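Anthrone oxidase-like protein (Streptomyces ambofaciens, PDB 5F9P) acts in atypical angucycline biosynthesis as a C-C bond-cleaving oxygenase, linked to oxidative opening of ring B and probably working as a monooxygenase. Local coordinates at residues Ile2-Asp7 / Gly110-Ile115; Asn14-Asp19 / Ile93-Asn98; Glu137-Leu142 / Ala172-Tyr177. All coordinates share one frame; numbering follows the deposited sequence.

Contact 1. Residues Ile2-Asp7 / Gly110-Ile115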
loop_
_atom_site.group_PDB
_atom_site.type_symbol
_atom_site.label_atom_id
_atom_site.label_comp_id
_atom_site.label_asym_id
_atom_site.label_seq_id
_atom_site.Cartn_x
_atom_site.Cartn_y
_atom_site.Cartn_z
ATOM N N ILE A 2 -6.674 -6.113 9.548
ATOM C CA ILE A 2 -7.722 -6.574 8.641
ATOM C C ILE A 2 -8.194 -5.428 7.762
ATOM O O ILE A 2 -8.411 -4.323 8.248
ATOM C CB ILE A 2 -8.926 -7.140 9.418
ATOM C CG1 ILE A 2 -8.533 -8.413 10.167
ATOM C CG2 ILE A 2 -10.099 -7.419 8.469
ATOM C CD1 ILE A 2 -8.247 -9.587 9.253
ATOM N N ILE A 3 -8.331 -5.687 6.463
ATOM C CA ILE A 3 -8.798 -4.662 5.531
ATOM C C ILE A 3 -10.136 -5.067 4.930
ATOM O O ILE A 3 -10.305 -6.202 4.510
ATOM C CB ILE A 3 -7.807 -4.455 4.367
ATOM C CG1 ILE A 3 -6.404 -4.162 4.900
ATOM C CG2 ILE A 3 -8.295 -3.324 3.450
ATOM C CD1 ILE A 3 -5.331 -4.280 3.832
ATOM N N SER A 4 -11.087 -4.144 4.890
ATOM C CA SER A 4 -12.383 -4.455 4.284
ATOM C C SER A 4 -13.031 -3.240 3.625
ATOM O O SER A 4 -12.834 -2.103 4.056
ATOM C CB SER A 4 -13.335 -5.031 5.330
ATOM O OG SER A 4 -14.023 -3.986 5.988
ATOM N N ALA A 5 -13.830 -3.484 2.594
ATOM C CA ALA A 5 -14.512 -2.394 1.899
ATOM C C ALA A 5 -15.462 -1.597 2.804
ATOM O O ALA A 5 -15.784 -0.445 2.509
ATOM C CB ALA A 5 -15.256 -2.925 0.682
ATOM N N GLU A 6 -15.905 -2.204 3.904
ATOM C CA GLU A 6 -16.789 -1.510 4.844
ATOM C C GLU A 6 -16.033 -0.634 5.842
ATOM O O GLU A 6 -16.645 0.057 6.660
ATOM C CB GLU A 6 -17.687 -2.498 5.589
ATOM C CG GLU A 6 -18.566 -3.335 4.682
ATOM C CD GLU A 6 -17.841 -4.550 4.138
ATOM O OE1 GLU A 6 -16.847 -4.989 4.761
ATOM O OE2 GLU A 6 -18.269 -5.068 3.084
ATOM N N ASP A 7 -14.705 -0.662 5.773
ATOM C CA ASP A 7 -13.882 0.200 6.619
ATOM C C ASP A 7 -14.384 1.634 6.559
ATOM O O ASP A 7 -14.555 2.185 5.474
ATOM C CB ASP A 7 -12.406 0.161 6.175
ATOM C CG ASP A 7 -11.691 -1.120 6.606
ATOM O OD1 ASP A 7 -12.300 -1.912 7.361
ATOM O OD2 ASP A 7 -10.512 -1.318 6.198
ATOM N N GLY A 110 -15.427 -9.642 -2.360
ATOM C CA GLY A 110 -15.515 -8.730 -1.227
ATOM C C GLY A 110 -15.093 -9.339 0.108
ATOM O O GLY A 110 -15.527 -8.884 1.164
ATOM N N GLY A 111 -14.246 -10.367 0.072
ATOM C CA GLY A 111 -13.788 -11.008 1.297
ATOM C C GLY A 111 -12.835 -10.097 2.049
ATOM O O GLY A 111 -12.231 -9.203 1.446
ATOM N N LYS A 112 -12.698 -10.300 3.357
ATOM C CA LYS A 112 -11.775 -9.476 4.141
ATOM C C LYS A 112 -10.328 -9.901 3.916
ATOM O O LYS A 112 -10.017 -11.072 3.682
ATOM C CB LYS A 112 -12.108 -9.497 5.636
ATOM C CG LYS A 112 -13.514 -9.002 5.969
ATOM C CD LYS A 112 -13.719 -8.874 7.478
ATOM C CE LYS A 112 -15.191 -8.669 7.848
ATOM N NZ LYS A 112 -15.761 -7.391 7.326
ATOM N N ILE A 113 -9.440 -8.928 4.005
ATOM C CA ILE A 113 -8.054 -9.145 3.684
ATOM C C ILE A 113 -7.219 -8.940 4.938
ATOM O O ILE A 113 -7.465 -8.018 5.709
ATOM C CB ILE A 113 -7.652 -8.193 2.541
ATOM C CG1 ILE A 113 -8.352 -8.664 1.255
ATOM C CG2 ILE A 113 -6.145 -8.122 2.399
ATOM C CD1 ILE A 113 -8.270 -7.713 0.080
ATOM N N GLU A 114 -6.264 -9.833 5.156
ATOM C CA GLU A 114 -5.363 -9.707 6.284
ATOM C C GLU A 114 -3.948 -9.470 5.801
ATOM O O GLU A 114 -3.478 -10.144 4.890
ATOM C CB GLU A 114 -5.389 -10.969 7.140
ATOM C CG GLU A 114 -4.496 -10.852 8.366
ATOM C CD GLU A 114 -4.681 -11.991 9.360
ATOM O OE1 GLU A 114 -5.317 -13.017 9.003
ATOM O OE2 GLU A 114 -4.186 -11.854 10.503
ATOM N N ILE A 115 -3.265 -8.519 6.427
ATOM C CA ILE A 115 -1.861 -8.262 6.125
ATOM C C ILE A 115 -1.000 -8.452 7.379
ATOM O O ILE A 115 -1.436 -8.154 8.491
ATOM C CB ILE A 115 -1.667 -6.847 5.545
ATOM C CG1 ILE A 115 -2.136 -5.778 6.541
ATOM C CG2 ILE A 115 -2.419 -6.733 4.221
ATOM C CD1 ILE A 115 -1.693 -4.344 6.173
#
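I113 O takes one hydrogen bond and one weaker CA-H...O contact from the other segment: I3 N donates to it over 2.6 Å, close to straight at 168°, and I2 CA lies 3.3 Å from I113 O. The motif is a small two-stranded antiparallel sheet, 2-3 against 113-114, at the end of the large barrel of this chain. The return bond, I113 N to I3 O, measures 2.9 Å and makes I3 and I113 the hydrogen-bonded pair, with I2 and E114 as the non-hydrogen-bonded pair beside it. I3 and I113 turn to the buried face, where I3 CB and I113 CB sit 4.2 Å apart. Farther along, I3 CD1 meets I115 CG2 at 3.8 Å, the two side chains crossing at about a right angle. This face packs against barrel strands 56-63, 92-105, 155-167 and 172-180, I3 touching F60, V100 and V159. On the other face the residues are exposed. I2 CD1 rests on E114 CB at 3.8 Å, and I2 CG2 lies against K112 CD. The K112 chain runs out extended and bends only at its last torsion (chi4 -64°), which turns NZ toward the segment 2-7. There a long salt bridge forms, E6 OE1 to K112 NZ at 3.7 Å. E6 belongs to a type I beta turn, closed by D7 N to S4 O, in which the D7 carboxylate takes two bonds from S4, both from above its plane: S4 N gives to D7 OD2, and S4 OG to D7 OD1 at 3.0 Å.

Contact 2. Residues Asn14-Asp19 / Ile93-Asn98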
loop_
_atom_site.group_PDB
_atom_site.type_symbol
_atom_site.label_atom_id
_atom_site.label_comp_id
_atom_site.label_asym_id
_atom_site.label_seq_id
_atom_site.Cartn_x
_atom_site.Cartn_y
_atom_site.Cartn_z
ATOM N N ASN A 14 2.156 5.311 3.220
ATOM C CA ASN A 14 3.372 6.102 3.123
ATOM C C ASN A 14 4.375 5.361 2.245
ATOM O O ASN A 14 4.869 4.288 2.602
ATOM C CB ASN A 14 3.966 6.366 4.504
ATOM C CG ASN A 14 3.050 7.183 5.394
ATOM O OD1 ASN A 14 2.094 7.790 4.927
ATOM N ND2 ASN A 14 3.366 7.228 6.685
ATOM N N LEU A 15 4.642 5.939 1.081
ATOM C CA LEU A 15 5.476 5.324 0.065
ATOM C C LEU A 15 6.819 6.038 -0.029
ATOM O O LEU A 15 6.873 7.254 -0.217
ATOM C CB LEU A 15 4.760 5.395 -1.286
ATOM C CG LEU A 15 5.574 4.953 -2.507
ATOM C CD1 LEU A 15 5.928 3.473 -2.394
ATOM C CD2 LEU A 15 4.798 5.243 -3.785
ATOM N N PHE A 16 7.898 5.275 0.110
ATOM C CA PHE A 16 9.242 5.822 0.065
ATOM C C PHE A 16 10.072 5.094 -0.999
ATOM O O PHE A 16 10.047 3.865 -1.081
ATOM C CB PHE A 16 9.916 5.643 1.421
ATOM C CG PHE A 16 9.130 6.205 2.575
ATOM C CD1 PHE A 16 9.217 7.550 2.896
ATOM C CD2 PHE A 16 8.322 5.388 3.345
ATOM C CE1 PHE A 16 8.498 8.076 3.948
ATOM C CE2 PHE A 16 7.609 5.900 4.413
ATOM C CZ PHE A 16 7.697 7.252 4.716
ATOM N N THR A 17 10.795 5.855 -1.811
ATOM C CA THR A 17 11.735 5.284 -2.772
ATOM C C THR A 17 13.147 5.685 -2.356
ATOM O O THR A 17 13.353 6.745 -1.764
ATOM C CB THR A 17 11.464 5.781 -4.219
ATOM O OG1 THR A 17 11.626 7.205 -4.280
ATOM C CG2 THR A 17 10.052 5.431 -4.644
ATOM N N THR A 18 14.118 4.833 -2.638
ATOM C CA THR A 18 15.503 5.162 -2.350
ATOM C C THR A 18 16.431 4.493 -3.368
ATOM O O THR A 18 15.971 3.733 -4.214
ATOM C CB THR A 18 15.881 4.772 -0.909
ATOM O OG1 THR A 18 17.138 5.370 -0.565
ATOM C CG2 THR A 18 15.952 3.261 -0.757
ATOM N N ASP A 19 17.734 4.765 -3.289
ATOM C CA ASP A 19 18.638 4.310 -4.349
ATOM C C ASP A 19 19.734 3.310 -3.950
ATOM O O ASP A 19 20.525 2.905 -4.800
ATOM C CB ASP A 19 19.251 5.507 -5.093
ATOM C CG ASP A 19 20.049 6.418 -4.182
ATOM O OD1 ASP A 19 20.176 6.118 -2.970
ATOM O OD2 ASP A 19 20.568 7.437 -4.687
ATOM N N ILE A 93 9.136 10.823 -1.370
ATOM C CA ILE A 93 8.225 10.532 -0.276
ATOM C C ILE A 93 6.815 10.882 -0.725
ATOM O O ILE A 93 6.564 12.003 -1.179
ATOM C CB ILE A 93 8.554 11.405 0.939
ATOM C CG1 ILE A 93 9.912 11.025 1.530
ATOM C CG2 ILE A 93 7.433 11.329 1.977
ATOM C CD1 ILE A 93 10.451 12.070 2.508
ATOM N N ARG A 94 5.899 9.930 -0.610
ATOM C CA ARG A 94 4.492 10.186 -0.892
ATOM C C ARG A 94 3.647 9.647 0.249
ATOM O O ARG A 94 3.675 8.446 0.540
ATOM C CB ARG A 94 4.059 9.538 -2.211
ATOM C CG ARG A 94 4.432 10.343 -3.454
ATOM C CD ARG A 94 5.432 9.608 -4.303
ATOM N NE ARG A 94 4.908 9.329 -5.637
ATOM C CZ ARG A 94 5.446 8.460 -6.491
ATOM N NH1 ARG A 94 6.523 7.753 -6.146
ATOM N NH2 ARG A 94 4.889 8.280 -7.684
ATOM N N LEU A 95 2.910 10.539 0.904
ATOM C CA LEU A 95 2.066 10.146 2.020
ATOM C C LEU A 95 0.636 10.285 1.553
ATOM O O LEU A 95 0.129 11.407 1.394
ATOM C CB LEU A 95 2.315 11.033 3.244
ATOM C CG LEU A 95 3.752 11.379 3.637
ATOM C CD1 LEU A 95 3.721 12.368 4.798
ATOM C CD2 LEU A 95 4.578 10.148 4.005
HETATM N N MSE A 96 -0.015 9.146 1.340
HETATM C CA MSE A 96 -1.264 9.118 0.594
HETATM C C MSE A 96 -2.458 8.706 1.444
HETATM O O MSE A 96 -2.437 7.664 2.089
HETATM C CB MSE A 96 -1.118 8.174 -0.598
HETATM C CG MSE A 96 -0.155 8.675 -1.676
HETATM SE SE MSE A 96 0.270 7.265 -2.955
HETATM C CE MSE A 96 1.297 6.104 -1.740
ATOM N N GLN A 97 -3.509 9.520 1.430
ATOM C CA GLN A 97 -4.707 9.218 2.201
ATOM C C GLN A 97 -5.773 8.641 1.282
ATOM O O GLN A 97 -6.062 9.208 0.228
ATOM C CB GLN A 97 -5.222 10.479 2.910
ATOM C CG GLN A 97 -4.147 11.191 3.729
ATOM C CD GLN A 97 -4.628 12.510 4.322
ATOM O OE1 GLN A 97 -5.787 12.641 4.696
ATOM N NE2 GLN A 97 -3.737 13.488 4.404
ATOM N N ASN A 98 -6.362 7.520 1.688
ATOM C CA ASN A 98 -7.252 6.758 0.827
ATOM C C ASN A 98 -8.468 6.236 1.550
ATOM O O ASN A 98 -8.498 6.160 2.780
ATOM C CB ASN A 98 -6.523 5.524 0.277
ATOM C CG ASN A 98 -5.118 5.831 -0.155
ATOM O OD1 ASN A 98 -4.877 6.201 -1.304
ATOM N ND2 ASN A 98 -4.175 5.701 0.773
HETATM O O HOH W 1 7.586 7.964 -2.991
#
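L15 and R94 lie side by side and point the same way, L15 CD2 sitting over one face of the R94 guanidinium, 3.9 Å from R94 NH1. Two bends in the arginine chain, at chi2 (115°) and chi3 (119°), lead it out beside the leucine; T17 CG2 comes up at the guanidinium edge instead, near its plane. A water lies in that plane too. It gives a hydrogen bond of 3.0 Å to L15 O and accepts a weak one from R94 NH1, tying the arginine tip to the backbone of the other strand. Nearer the backbone, the chi3 of selenomethionine M96 (-68°) swings its methyl in, and M96 CE stands 3.6 Å from L15 CB. Inside the barrel, Y217 and Y221 of strand 217-228 also pack on L15, and F173 and I175 of strand 172-180 on M96.

The opposite face carries N14, F16, I93 and L95. I93 CG1 meets the F16 ring at its edge, 3.8 Å from F16 CD1, while the ring itself meets F86 of helix 76-88. The N14 amide lies against L95, N14 OD1 3.5 Å from L95 CD2, and Y73 of helix 66-74 reaches L95. Between the two faces, L15 N to R94 O (2.7 Å) and R94 N to L15 O hold the hydrogen-bonded pair. This is the antiparallel pairing of first and fourth strands in a ferredoxin-like half; here two such halves lie in one chain and close one eight-stranded barrel, as in the dimeric alpha-beta barrel superfamily.

Contact 3. Residues Glu137-Leu142 / Ala172-Tyr177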
loop_
_atom_site.group_PDB
_atom_site.type_symbol
_atom_site.label_atom_id
_atom_site.label_comp_id
_atom_site.label_asym_id
_atom_site.label_seq_id
_atom_site.Cartn_x
_atom_site.Cartn_y
_atom_site.Cartn_z
ATOM N N GLU A 137 -13.943 5.282 -13.397
ATOM C CA GLU A 137 -13.713 4.254 -14.390
ATOM C C GLU A 137 -12.549 3.349 -13.951
ATOM O O GLU A 137 -12.649 2.119 -13.979
ATOM C CB GLU A 137 -13.413 4.921 -15.737
ATOM C CG GLU A 137 -12.894 3.987 -16.815
ATOM C CD GLU A 137 -13.970 3.077 -17.376
ATOM O OE1 GLU A 137 -15.108 3.095 -16.845
ATOM O OE2 GLU A 137 -13.676 2.358 -18.356
ATOM N N ALA A 138 -11.445 3.966 -13.550
ATOM C CA ALA A 138 -10.281 3.231 -13.064
ATOM C C ALA A 138 -10.639 2.315 -11.893
ATOM O O ALA A 138 -10.216 1.167 -11.840
ATOM C CB ALA A 138 -9.178 4.205 -12.648
ATOM N N LEU A 139 -11.402 2.847 -10.944
ATOM C CA LEU A 139 -11.783 2.096 -9.758
ATOM C C LEU A 139 -12.651 0.900 -10.125
ATOM O O LEU A 139 -12.475 -0.200 -9.606
ATOM C CB LEU A 139 -12.541 3.006 -8.790
ATOM C CG LEU A 139 -11.721 4.092 -8.094
ATOM C CD1 LEU A 139 -12.642 5.047 -7.331
ATOM C CD2 LEU A 139 -10.725 3.436 -7.141
ATOM N N ASP A 140 -13.613 1.127 -11.012
ATOM C CA ASP A 140 -14.470 0.041 -11.461
ATOM C C ASP A 140 -13.674 -1.031 -12.191
ATOM O O ASP A 140 -13.870 -2.221 -11.955
ATOM C CB ASP A 140 -15.589 0.554 -12.356
ATOM C CG ASP A 140 -16.633 -0.500 -12.610
ATOM O OD1 ASP A 140 -17.401 -0.804 -11.665
ATOM O OD2 ASP A 140 -16.677 -1.036 -13.738
ATOM N N ALA A 141 -12.772 -0.608 -13.072
ATOM C CA ALA A 141 -11.956 -1.549 -13.836
ATOM C C ALA A 141 -11.058 -2.400 -12.950
ATOM O O ALA A 141 -10.933 -3.612 -13.176
ATOM C CB ALA A 141 -11.106 -0.818 -14.893
ATOM N N LEU A 142 -10.419 -1.762 -11.967
ATOM C CA LEU A 142 -9.442 -2.452 -11.103
ATOM C C LEU A 142 -10.118 -3.397 -10.134
ATOM O O LEU A 142 -9.585 -4.459 -9.834
ATOM C CB LEU A 142 -8.592 -1.446 -10.311
ATOM C CG LEU A 142 -7.506 -0.705 -11.077
ATOM C CD1 LEU A 142 -6.986 0.455 -10.251
ATOM C CD2 LEU A 142 -6.380 -1.680 -11.439
ATOM N N ALA A 172 -5.564 13.336 -9.139
ATOM C CA ALA A 172 -6.316 12.163 -8.725
ATOM C C ALA A 172 -5.442 10.918 -8.822
ATOM O O ALA A 172 -4.561 10.837 -9.675
ATOM C CB ALA A 172 -7.556 12.004 -9.580
ATOM N N PHE A 173 -5.694 9.941 -7.957
ATOM C CA PHE A 173 -4.938 8.699 -8.023
ATOM C C PHE A 173 -5.720 7.526 -7.435
ATOM O O PHE A 173 -6.630 7.709 -6.624
ATOM C CB PHE A 173 -3.574 8.856 -7.330
ATOM C CG PHE A 173 -3.668 9.057 -5.854
ATOM C CD1 PHE A 173 -3.914 10.319 -5.323
ATOM C CD2 PHE A 173 -3.510 7.989 -4.990
ATOM C CE1 PHE A 173 -4.002 10.513 -3.944
ATOM C CE2 PHE A 173 -3.596 8.166 -3.612
ATOM C CZ PHE A 173 -3.846 9.426 -3.088
ATOM N N VAL A 174 -5.385 6.317 -7.874
ATOM C CA VAL A 174 -5.977 5.114 -7.299
ATOM C C VAL A 174 -4.854 4.129 -7.088
ATOM O O VAL A 174 -3.763 4.295 -7.635
ATOM C CB VAL A 174 -7.047 4.474 -8.184
ATOM C CG1 VAL A 174 -8.158 5.461 -8.465
ATOM C CG2 VAL A 174 -6.433 3.968 -9.479
ATOM N N ILE A 175 -5.114 3.106 -6.285
ATOM C CA ILE A 175 -4.053 2.190 -5.905
ATOM C C ILE A 175 -4.542 0.775 -6.002
ATOM O O ILE A 175 -5.686 0.472 -5.643
ATOM C CB ILE A 175 -3.567 2.460 -4.456
ATOM C CG1 ILE A 175 -2.705 3.719 -4.427
ATOM C CG2 ILE A 175 -2.799 1.246 -3.899
ATOM C CD1 ILE A 175 -2.406 4.224 -3.032
ATOM N N SER A 176 -3.666 -0.083 -6.514
ATOM C CA SER A 176 -3.903 -1.510 -6.570
ATOM C C SER A 176 -2.935 -2.188 -5.602
ATOM O O SER A 176 -1.721 -2.015 -5.725
ATOM C CB SER A 176 -3.616 -2.013 -7.991
ATOM O OG SER A 176 -3.714 -3.422 -8.042
ATOM N N TYR A 177 -3.455 -2.961 -4.658
ATOM C CA TYR A 177 -2.608 -3.636 -3.665
ATOM C C TYR A 177 -3.038 -5.099 -3.616
ATOM O O TYR A 177 -4.152 -5.399 -3.199
ATOM C CB TYR A 177 -2.787 -2.958 -2.297
ATOM C CG TYR A 177 -2.042 -3.574 -1.126
ATOM C CD1 TYR A 177 -2.539 -4.690 -0.469
ATOM C CD2 TYR A 177 -0.849 -3.018 -0.664
ATOM C CE1 TYR A 177 -1.861 -5.248 0.618
ATOM C CE2 TYR A 177 -0.171 -3.561 0.411
ATOM C CZ TYR A 177 -0.678 -4.674 1.052
ATOM O OH TYR A 177 0.006 -5.209 2.128
#
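V174 pushes into helix 135-142 with both its methyls, and nearly all the close packing of this contact is made there. It is the helix-on-sheet layer of the second ferredoxin-like half of a dimeric alpha-beta barrel fold: the helix lies on the outside of strand 172-180, the segment axes 9.1 Å apart and only 9° from parallel. V174 CG1 takes L139 CD2 at 3.5 Å, the tightest point. V174 CG2 is turned to the A138/L142 flank, with L142 CD1 at 3.6 Å and A138 CB farther off at 4.2 Å. L139 and L142 both cross the valine obliquely, and no hydrogen bond joins the two segments.

The grip slackens two residues on along the strand, where S176 CB comes no nearer than 4.4 Å to L142 CD2. S176 is partly exposed, and its hydroxyl is engaged elsewhere, with H158 NE2 and with a bound glycerol, probably from the crystallisation liquor, which may mark a pocket. On the side of the helix away from the strand, E137 and D140 form salt bridges with R207 of helix 199-211. Inside the helix, the i to i+4 spacing, with L142 N to A138 O at 2.9 Å, sets A138 and L142 on the flank facing V174 CG2.

From the N terminus, strand 2-3 pairs with 113-114, joining the N terminus to the linker between the two halves of the barrel, so contact 1 closes a loop of about a hundred residues that spans the N-terminal half. Contact 2 is nested inside it, pairing strand 10-17 with strand 92-105 on the opposite side of the chain's centre, about 22 Å away between centres. Contact 3 follows in series: a short loop within the C-terminal half, lodging helix 135-142 on strand 172-180. Contacts 2 and 3 reach the same closed sheet, contact 3 through its strand, and meet where N98 OD1 approaches F173 CE2 at 3.3 Å. Contact 1 reaches contact 3 through I115 and Y177.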